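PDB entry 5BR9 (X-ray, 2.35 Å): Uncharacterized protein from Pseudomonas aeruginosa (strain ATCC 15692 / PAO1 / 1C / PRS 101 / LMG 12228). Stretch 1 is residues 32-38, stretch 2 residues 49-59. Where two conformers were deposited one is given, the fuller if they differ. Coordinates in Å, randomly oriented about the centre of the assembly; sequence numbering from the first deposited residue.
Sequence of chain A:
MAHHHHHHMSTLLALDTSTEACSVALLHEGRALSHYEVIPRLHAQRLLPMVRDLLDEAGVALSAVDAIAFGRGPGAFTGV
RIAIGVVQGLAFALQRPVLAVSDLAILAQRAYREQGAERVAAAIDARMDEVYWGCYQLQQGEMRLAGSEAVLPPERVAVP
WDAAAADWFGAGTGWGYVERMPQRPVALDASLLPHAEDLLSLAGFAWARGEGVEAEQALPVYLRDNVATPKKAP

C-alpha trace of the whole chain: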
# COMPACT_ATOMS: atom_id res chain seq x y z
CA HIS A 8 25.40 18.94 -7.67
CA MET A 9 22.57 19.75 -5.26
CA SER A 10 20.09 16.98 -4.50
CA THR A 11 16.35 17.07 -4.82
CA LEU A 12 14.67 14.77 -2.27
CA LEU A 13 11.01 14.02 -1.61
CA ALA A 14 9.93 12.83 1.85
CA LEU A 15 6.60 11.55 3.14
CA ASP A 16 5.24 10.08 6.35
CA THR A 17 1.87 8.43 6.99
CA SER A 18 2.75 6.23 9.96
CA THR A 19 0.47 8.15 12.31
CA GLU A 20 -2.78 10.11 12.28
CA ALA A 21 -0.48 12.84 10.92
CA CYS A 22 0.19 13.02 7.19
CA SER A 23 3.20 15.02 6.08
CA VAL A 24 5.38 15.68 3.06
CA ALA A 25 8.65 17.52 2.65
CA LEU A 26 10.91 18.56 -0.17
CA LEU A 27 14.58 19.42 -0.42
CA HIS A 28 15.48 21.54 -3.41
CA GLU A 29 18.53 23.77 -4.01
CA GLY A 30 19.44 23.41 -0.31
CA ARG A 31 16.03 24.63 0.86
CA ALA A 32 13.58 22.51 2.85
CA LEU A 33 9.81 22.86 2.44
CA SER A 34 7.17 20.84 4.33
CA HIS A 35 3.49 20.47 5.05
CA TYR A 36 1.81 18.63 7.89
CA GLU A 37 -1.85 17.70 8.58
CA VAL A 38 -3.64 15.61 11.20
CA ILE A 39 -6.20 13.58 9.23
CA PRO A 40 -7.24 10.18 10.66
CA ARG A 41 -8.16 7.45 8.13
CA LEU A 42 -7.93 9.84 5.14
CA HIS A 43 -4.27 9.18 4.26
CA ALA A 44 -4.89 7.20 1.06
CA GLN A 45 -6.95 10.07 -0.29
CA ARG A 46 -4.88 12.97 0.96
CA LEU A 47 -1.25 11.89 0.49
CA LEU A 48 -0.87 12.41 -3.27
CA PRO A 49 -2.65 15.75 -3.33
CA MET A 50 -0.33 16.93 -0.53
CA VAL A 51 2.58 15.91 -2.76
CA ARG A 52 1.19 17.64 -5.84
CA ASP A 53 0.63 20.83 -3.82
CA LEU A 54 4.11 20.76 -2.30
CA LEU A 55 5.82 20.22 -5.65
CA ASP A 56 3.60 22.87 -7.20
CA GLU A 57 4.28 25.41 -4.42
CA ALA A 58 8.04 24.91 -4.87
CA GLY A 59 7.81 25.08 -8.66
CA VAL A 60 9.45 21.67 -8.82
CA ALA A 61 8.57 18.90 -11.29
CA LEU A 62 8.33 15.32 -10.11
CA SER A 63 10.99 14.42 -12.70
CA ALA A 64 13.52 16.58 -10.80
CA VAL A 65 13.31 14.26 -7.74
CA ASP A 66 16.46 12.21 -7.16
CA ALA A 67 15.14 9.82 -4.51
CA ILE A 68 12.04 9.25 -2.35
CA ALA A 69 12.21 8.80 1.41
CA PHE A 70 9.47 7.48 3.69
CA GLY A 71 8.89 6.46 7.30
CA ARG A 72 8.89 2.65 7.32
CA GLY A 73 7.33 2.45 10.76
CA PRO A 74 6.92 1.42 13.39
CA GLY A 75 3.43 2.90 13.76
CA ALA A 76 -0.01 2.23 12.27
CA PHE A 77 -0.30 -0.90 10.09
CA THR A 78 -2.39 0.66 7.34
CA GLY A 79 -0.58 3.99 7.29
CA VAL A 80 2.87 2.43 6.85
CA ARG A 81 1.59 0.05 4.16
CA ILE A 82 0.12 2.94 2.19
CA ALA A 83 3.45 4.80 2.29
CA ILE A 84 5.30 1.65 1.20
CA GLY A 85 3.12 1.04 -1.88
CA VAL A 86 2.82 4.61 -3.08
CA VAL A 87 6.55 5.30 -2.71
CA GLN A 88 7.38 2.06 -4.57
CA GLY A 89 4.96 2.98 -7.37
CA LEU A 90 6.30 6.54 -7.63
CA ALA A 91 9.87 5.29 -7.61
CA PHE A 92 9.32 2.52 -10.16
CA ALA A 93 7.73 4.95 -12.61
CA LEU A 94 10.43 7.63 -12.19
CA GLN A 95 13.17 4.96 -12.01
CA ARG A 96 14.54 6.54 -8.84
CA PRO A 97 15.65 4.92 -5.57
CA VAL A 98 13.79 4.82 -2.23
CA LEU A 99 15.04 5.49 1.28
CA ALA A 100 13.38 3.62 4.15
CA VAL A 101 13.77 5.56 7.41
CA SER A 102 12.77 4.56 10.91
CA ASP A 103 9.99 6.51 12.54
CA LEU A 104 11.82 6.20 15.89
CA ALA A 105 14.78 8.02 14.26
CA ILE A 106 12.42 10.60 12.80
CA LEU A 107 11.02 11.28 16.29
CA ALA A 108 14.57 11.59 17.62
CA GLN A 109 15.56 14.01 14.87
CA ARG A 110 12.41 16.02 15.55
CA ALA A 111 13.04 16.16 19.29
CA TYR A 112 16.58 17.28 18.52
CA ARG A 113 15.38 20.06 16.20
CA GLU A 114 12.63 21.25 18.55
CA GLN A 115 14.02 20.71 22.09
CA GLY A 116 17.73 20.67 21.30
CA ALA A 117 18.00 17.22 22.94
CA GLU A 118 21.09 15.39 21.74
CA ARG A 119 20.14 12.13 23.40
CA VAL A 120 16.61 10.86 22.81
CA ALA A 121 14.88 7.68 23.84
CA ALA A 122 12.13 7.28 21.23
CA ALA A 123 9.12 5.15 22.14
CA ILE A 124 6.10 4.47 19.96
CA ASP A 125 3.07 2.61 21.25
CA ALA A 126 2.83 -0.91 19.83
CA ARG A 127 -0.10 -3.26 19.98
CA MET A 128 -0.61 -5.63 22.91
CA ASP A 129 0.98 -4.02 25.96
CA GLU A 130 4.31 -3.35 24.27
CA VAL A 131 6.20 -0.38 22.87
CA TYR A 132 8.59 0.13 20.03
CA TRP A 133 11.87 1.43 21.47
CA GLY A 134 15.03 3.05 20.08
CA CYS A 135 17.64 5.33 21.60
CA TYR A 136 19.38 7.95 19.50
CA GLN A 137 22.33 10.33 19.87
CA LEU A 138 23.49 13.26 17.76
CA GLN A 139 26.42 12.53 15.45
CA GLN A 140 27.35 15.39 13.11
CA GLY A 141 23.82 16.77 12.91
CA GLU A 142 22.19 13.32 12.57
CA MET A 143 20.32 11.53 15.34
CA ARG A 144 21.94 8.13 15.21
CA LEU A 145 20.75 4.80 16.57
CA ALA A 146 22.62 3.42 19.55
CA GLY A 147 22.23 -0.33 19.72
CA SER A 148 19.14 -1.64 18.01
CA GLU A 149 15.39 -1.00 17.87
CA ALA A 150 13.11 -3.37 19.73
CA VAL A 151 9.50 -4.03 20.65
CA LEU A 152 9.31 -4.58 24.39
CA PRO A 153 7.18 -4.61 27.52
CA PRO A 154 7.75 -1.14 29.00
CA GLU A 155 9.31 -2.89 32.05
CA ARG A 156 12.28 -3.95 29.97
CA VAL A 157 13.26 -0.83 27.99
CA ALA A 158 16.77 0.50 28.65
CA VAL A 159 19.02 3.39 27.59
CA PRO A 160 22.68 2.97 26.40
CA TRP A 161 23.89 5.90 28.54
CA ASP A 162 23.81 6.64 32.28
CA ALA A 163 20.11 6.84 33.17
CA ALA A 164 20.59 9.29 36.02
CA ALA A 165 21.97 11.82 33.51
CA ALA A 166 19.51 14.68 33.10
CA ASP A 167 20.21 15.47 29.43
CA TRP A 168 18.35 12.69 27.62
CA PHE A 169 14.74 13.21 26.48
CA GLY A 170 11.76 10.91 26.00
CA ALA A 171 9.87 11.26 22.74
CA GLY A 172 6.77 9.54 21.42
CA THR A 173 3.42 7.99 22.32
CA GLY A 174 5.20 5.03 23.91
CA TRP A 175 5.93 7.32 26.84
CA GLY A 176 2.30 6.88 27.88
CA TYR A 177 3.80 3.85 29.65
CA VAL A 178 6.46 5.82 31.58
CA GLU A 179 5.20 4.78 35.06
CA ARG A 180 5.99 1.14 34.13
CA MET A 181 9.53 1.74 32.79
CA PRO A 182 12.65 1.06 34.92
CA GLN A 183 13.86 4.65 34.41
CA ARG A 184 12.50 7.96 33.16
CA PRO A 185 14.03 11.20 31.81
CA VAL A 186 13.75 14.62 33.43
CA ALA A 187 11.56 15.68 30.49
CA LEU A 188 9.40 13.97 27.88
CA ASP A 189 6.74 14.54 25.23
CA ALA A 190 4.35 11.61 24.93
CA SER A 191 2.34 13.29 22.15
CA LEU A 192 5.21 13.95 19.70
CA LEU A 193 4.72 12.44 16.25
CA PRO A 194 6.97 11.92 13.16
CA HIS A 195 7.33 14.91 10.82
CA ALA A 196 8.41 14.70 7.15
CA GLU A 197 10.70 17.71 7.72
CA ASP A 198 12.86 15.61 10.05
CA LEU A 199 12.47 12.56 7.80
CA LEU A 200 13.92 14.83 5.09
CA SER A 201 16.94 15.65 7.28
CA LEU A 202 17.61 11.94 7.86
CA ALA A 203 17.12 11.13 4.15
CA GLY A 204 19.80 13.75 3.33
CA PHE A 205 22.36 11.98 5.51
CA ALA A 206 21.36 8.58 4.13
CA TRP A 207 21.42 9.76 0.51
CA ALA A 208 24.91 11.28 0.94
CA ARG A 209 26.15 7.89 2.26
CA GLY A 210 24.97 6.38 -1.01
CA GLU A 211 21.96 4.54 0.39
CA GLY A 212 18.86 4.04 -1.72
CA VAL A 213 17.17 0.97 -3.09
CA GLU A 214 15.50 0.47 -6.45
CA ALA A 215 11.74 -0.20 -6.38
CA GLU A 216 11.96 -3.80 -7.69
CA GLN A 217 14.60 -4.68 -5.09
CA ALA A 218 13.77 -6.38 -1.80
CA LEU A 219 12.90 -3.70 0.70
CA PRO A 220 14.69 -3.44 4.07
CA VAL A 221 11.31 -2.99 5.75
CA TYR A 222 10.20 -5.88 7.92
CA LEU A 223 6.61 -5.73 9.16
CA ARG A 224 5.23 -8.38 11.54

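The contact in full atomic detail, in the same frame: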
# COMPACT_ATOMS: atom_id res chain seq x y z
N ALA A 32 14.55 23.51 2.43
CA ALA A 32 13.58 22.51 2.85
C ALA A 32 12.19 23.15 2.89
O ALA A 32 12.05 24.31 3.27
CB ALA A 32 13.95 21.90 4.23
N LEU A 33 11.19 22.40 2.44
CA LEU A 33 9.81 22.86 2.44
C LEU A 33 8.93 21.70 2.92
O LEU A 33 9.13 20.56 2.49
CB LEU A 33 9.40 23.31 1.04
CG LEU A 33 8.08 24.06 0.94
CD1 LEU A 33 8.24 25.43 1.56
CD2 LEU A 33 7.63 24.16 -0.50
N SER A 34 7.99 21.94 3.83
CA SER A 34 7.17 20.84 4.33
C SER A 34 5.74 21.25 4.59
O SER A 34 5.45 22.44 4.73
CB SER A 34 7.77 20.23 5.61
OG SER A 34 7.73 21.14 6.70
N HIS A 35 4.86 20.25 4.64
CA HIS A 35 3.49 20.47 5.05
C HIS A 35 2.99 19.28 5.86
O HIS A 35 3.37 18.13 5.62
CB HIS A 35 2.59 20.75 3.85
CG HIS A 35 2.80 22.12 3.25
ND1 HIS A 35 2.35 23.27 3.85
CD2 HIS A 35 3.42 22.51 2.11
CE1 HIS A 35 2.69 24.31 3.11
NE2 HIS A 35 3.34 23.87 2.06
N TYR A 36 2.17 19.58 6.85
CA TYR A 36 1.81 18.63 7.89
C TYR A 36 0.32 18.77 8.23
O TYR A 36 -0.16 19.88 8.48
CB TYR A 36 2.72 18.89 9.11
CG TYR A 36 2.55 18.05 10.36
CD1 TYR A 36 3.44 17.02 10.66
CD2 TYR A 36 1.56 18.35 11.30
CE1 TYR A 36 3.32 16.27 11.83
CE2 TYR A 36 1.43 17.61 12.48
CZ TYR A 36 2.31 16.57 12.74
OH TYR A 36 2.18 15.84 13.91
N GLU A 37 -0.43 17.67 8.22
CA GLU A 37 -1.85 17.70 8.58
C GLU A 37 -2.23 16.51 9.47
O GLU A 37 -1.77 15.40 9.23
CB GLU A 37 -2.73 17.69 7.33
CG GLU A 37 -2.70 18.96 6.52
CD GLU A 37 -3.57 18.87 5.27
OE1 GLU A 37 -4.49 18.02 5.22
OE2 GLU A 37 -3.32 19.65 4.33
N VAL A 38 -3.07 16.73 10.47
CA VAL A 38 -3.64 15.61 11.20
C VAL A 38 -4.96 15.24 10.52
O VAL A 38 -5.89 16.05 10.48
CB VAL A 38 -3.81 15.89 12.72
CG1 VAL A 38 -2.45 16.09 13.38
CG2 VAL A 38 -4.69 17.08 12.97
N PRO A 49 -2.45 14.30 -3.13
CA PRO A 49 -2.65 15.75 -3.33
C PRO A 49 -1.69 16.62 -2.49
O PRO A 49 -1.31 17.71 -2.94
CB PRO A 49 -4.11 15.97 -2.90
CG PRO A 49 -4.77 14.63 -3.08
CD PRO A 49 -3.70 13.61 -2.77
N MET A 50 -1.30 16.16 -1.31
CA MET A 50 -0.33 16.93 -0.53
C MET A 50 0.99 17.03 -1.30
O MET A 50 1.64 18.08 -1.29
CB MET A 50 -0.11 16.32 0.84
CG MET A 50 -1.20 16.67 1.85
SD MET A 50 -0.84 16.06 3.51
CE MET A 50 0.76 16.80 3.76
N VAL A 51 1.36 15.95 -1.97
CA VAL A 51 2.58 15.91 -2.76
C VAL A 51 2.50 16.84 -3.95
O VAL A 51 3.44 17.62 -4.21
CB VAL A 51 2.90 14.47 -3.21
CG1 VAL A 51 4.05 14.47 -4.23
CG2 VAL A 51 3.28 13.62 -1.98
N ARG A 52 1.38 16.78 -4.68
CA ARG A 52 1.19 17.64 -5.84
C ARG A 52 1.32 19.10 -5.40
O ARG A 52 2.04 19.88 -6.02
CB ARG A 52 -0.17 17.35 -6.50
CG ARG A 52 -0.61 18.28 -7.65
CD ARG A 52 0.49 18.54 -8.69
NE ARG A 52 1.15 17.33 -9.18
CZ ARG A 52 2.33 17.35 -9.79
NH1 ARG A 52 2.95 18.51 -9.96
NH2 ARG A 52 2.90 16.23 -10.21
N ASP A 53 0.63 19.45 -4.32
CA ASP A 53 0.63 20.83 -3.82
C ASP A 53 2.02 21.30 -3.42
O ASP A 53 2.40 22.45 -3.67
CB ASP A 53 -0.32 20.98 -2.63
CG ASP A 53 -1.79 20.94 -3.02
OD1 ASP A 53 -2.11 20.94 -4.24
OD2 ASP A 53 -2.63 20.88 -2.10
N LEU A 54 2.77 20.42 -2.76
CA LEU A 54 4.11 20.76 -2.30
C LEU A 54 5.03 21.01 -3.50
O LEU A 54 5.73 22.03 -3.57
CB LEU A 54 4.68 19.64 -1.43
CG LEU A 54 6.06 19.89 -0.82
CD1 LEU A 54 5.99 20.97 0.24
CD2 LEU A 54 6.65 18.62 -0.23
N LEU A 55 5.02 20.07 -4.44
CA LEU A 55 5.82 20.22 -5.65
C LEU A 55 5.39 21.48 -6.38
O LEU A 55 6.22 22.26 -6.83
CB LEU A 55 5.67 19.01 -6.56
CG LEU A 55 6.27 17.70 -6.07
CD1 LEU A 55 5.85 16.62 -7.05
CD2 LEU A 55 7.77 17.80 -6.00
N ASP A 56 4.08 21.70 -6.47
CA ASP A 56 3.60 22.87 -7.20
C ASP A 56 3.97 24.18 -6.51
O ASP A 56 4.34 25.14 -7.17
CB ASP A 56 2.08 22.79 -7.41
CG ASP A 56 1.71 21.81 -8.51
OD1 ASP A 56 2.62 21.13 -9.07
OD2 ASP A 56 0.50 21.72 -8.84
N GLU A 57 3.92 24.21 -5.18
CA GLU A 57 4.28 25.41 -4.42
C GLU A 57 5.76 25.77 -4.61
O GLU A 57 6.12 26.94 -4.65
CB GLU A 57 3.97 25.22 -2.94
CG GLU A 57 4.46 26.36 -2.03
CD GLU A 57 4.24 26.08 -0.54
OE1 GLU A 57 3.88 24.94 -0.17
OE2 GLU A 57 4.44 27.02 0.27
N ALA A 58 6.60 24.75 -4.72
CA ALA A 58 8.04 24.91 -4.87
C ALA A 58 8.44 25.17 -6.32
O ALA A 58 9.57 25.57 -6.58
CB ALA A 58 8.77 23.67 -4.33
N GLY A 59 7.52 24.96 -7.25
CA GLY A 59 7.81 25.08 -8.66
C GLY A 59 8.67 23.94 -9.18
O GLY A 59 9.38 24.08 -10.19

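The packing of a helix against a β-strand is governed by two periodicities: a strand presents every second side chain to one side, whereas a helix offers a stripe of residues spaced three or four apart. Residues 32-38 and 49-59 of this Pseudomonas aeruginosa protein illustrate how the two are matched. The strand and the helix run roughly antiparallel, their directions 148° apart, and their axes approach to 9.2 Å. The closest backbone register places Ser34 CA 7.3 Å from Leu54 CA. Within the helix, i to i+4 hydrogen bonds continue from Asp53 N to Pro49 O (2.9 Å) as far as Ala58 N to Leu54 O (3.1 Å). Gly59, with positive phi, then leaves the helical conformation in a Schellman motif, its N bonding to Asp56 O at 3.2 Å.

Strand alternation sorts the side chains cleanly. Leu33, His35 and Glu37 point toward the helix, while Ser34 and Tyr36 point away. From the helix, Met50, Leu54, Glu57 and Ala58 answer them. Leu54 starts sideways from its backbone, yet its end reaches the strand: Leu54 CD1 lies 3.7 Å from Leu33 CD2 and 3.5 Å from His35 CD2, at the edge of the imidazole. Leu33 CD2 also packs against Ala58 CB at 4.0 Å, so one methyl group touches two residues a helical turn apart. Further along the strand, Met50 reaches the strand backbone with its CE, 3.5 Å from His35 O, and its SD lies 4.3 Å from Glu37 CD.

The single hydrogen bond across the contact joins His35 NE2 to Glu57 OE1. At 2.5 Å, with an N-H...acceptor angle of 154°, it is short, and the carboxylate oxygen lies near the ring plane, where the N-H is directed. This polar link borders the apolar contacts of Leu33 and Leu54.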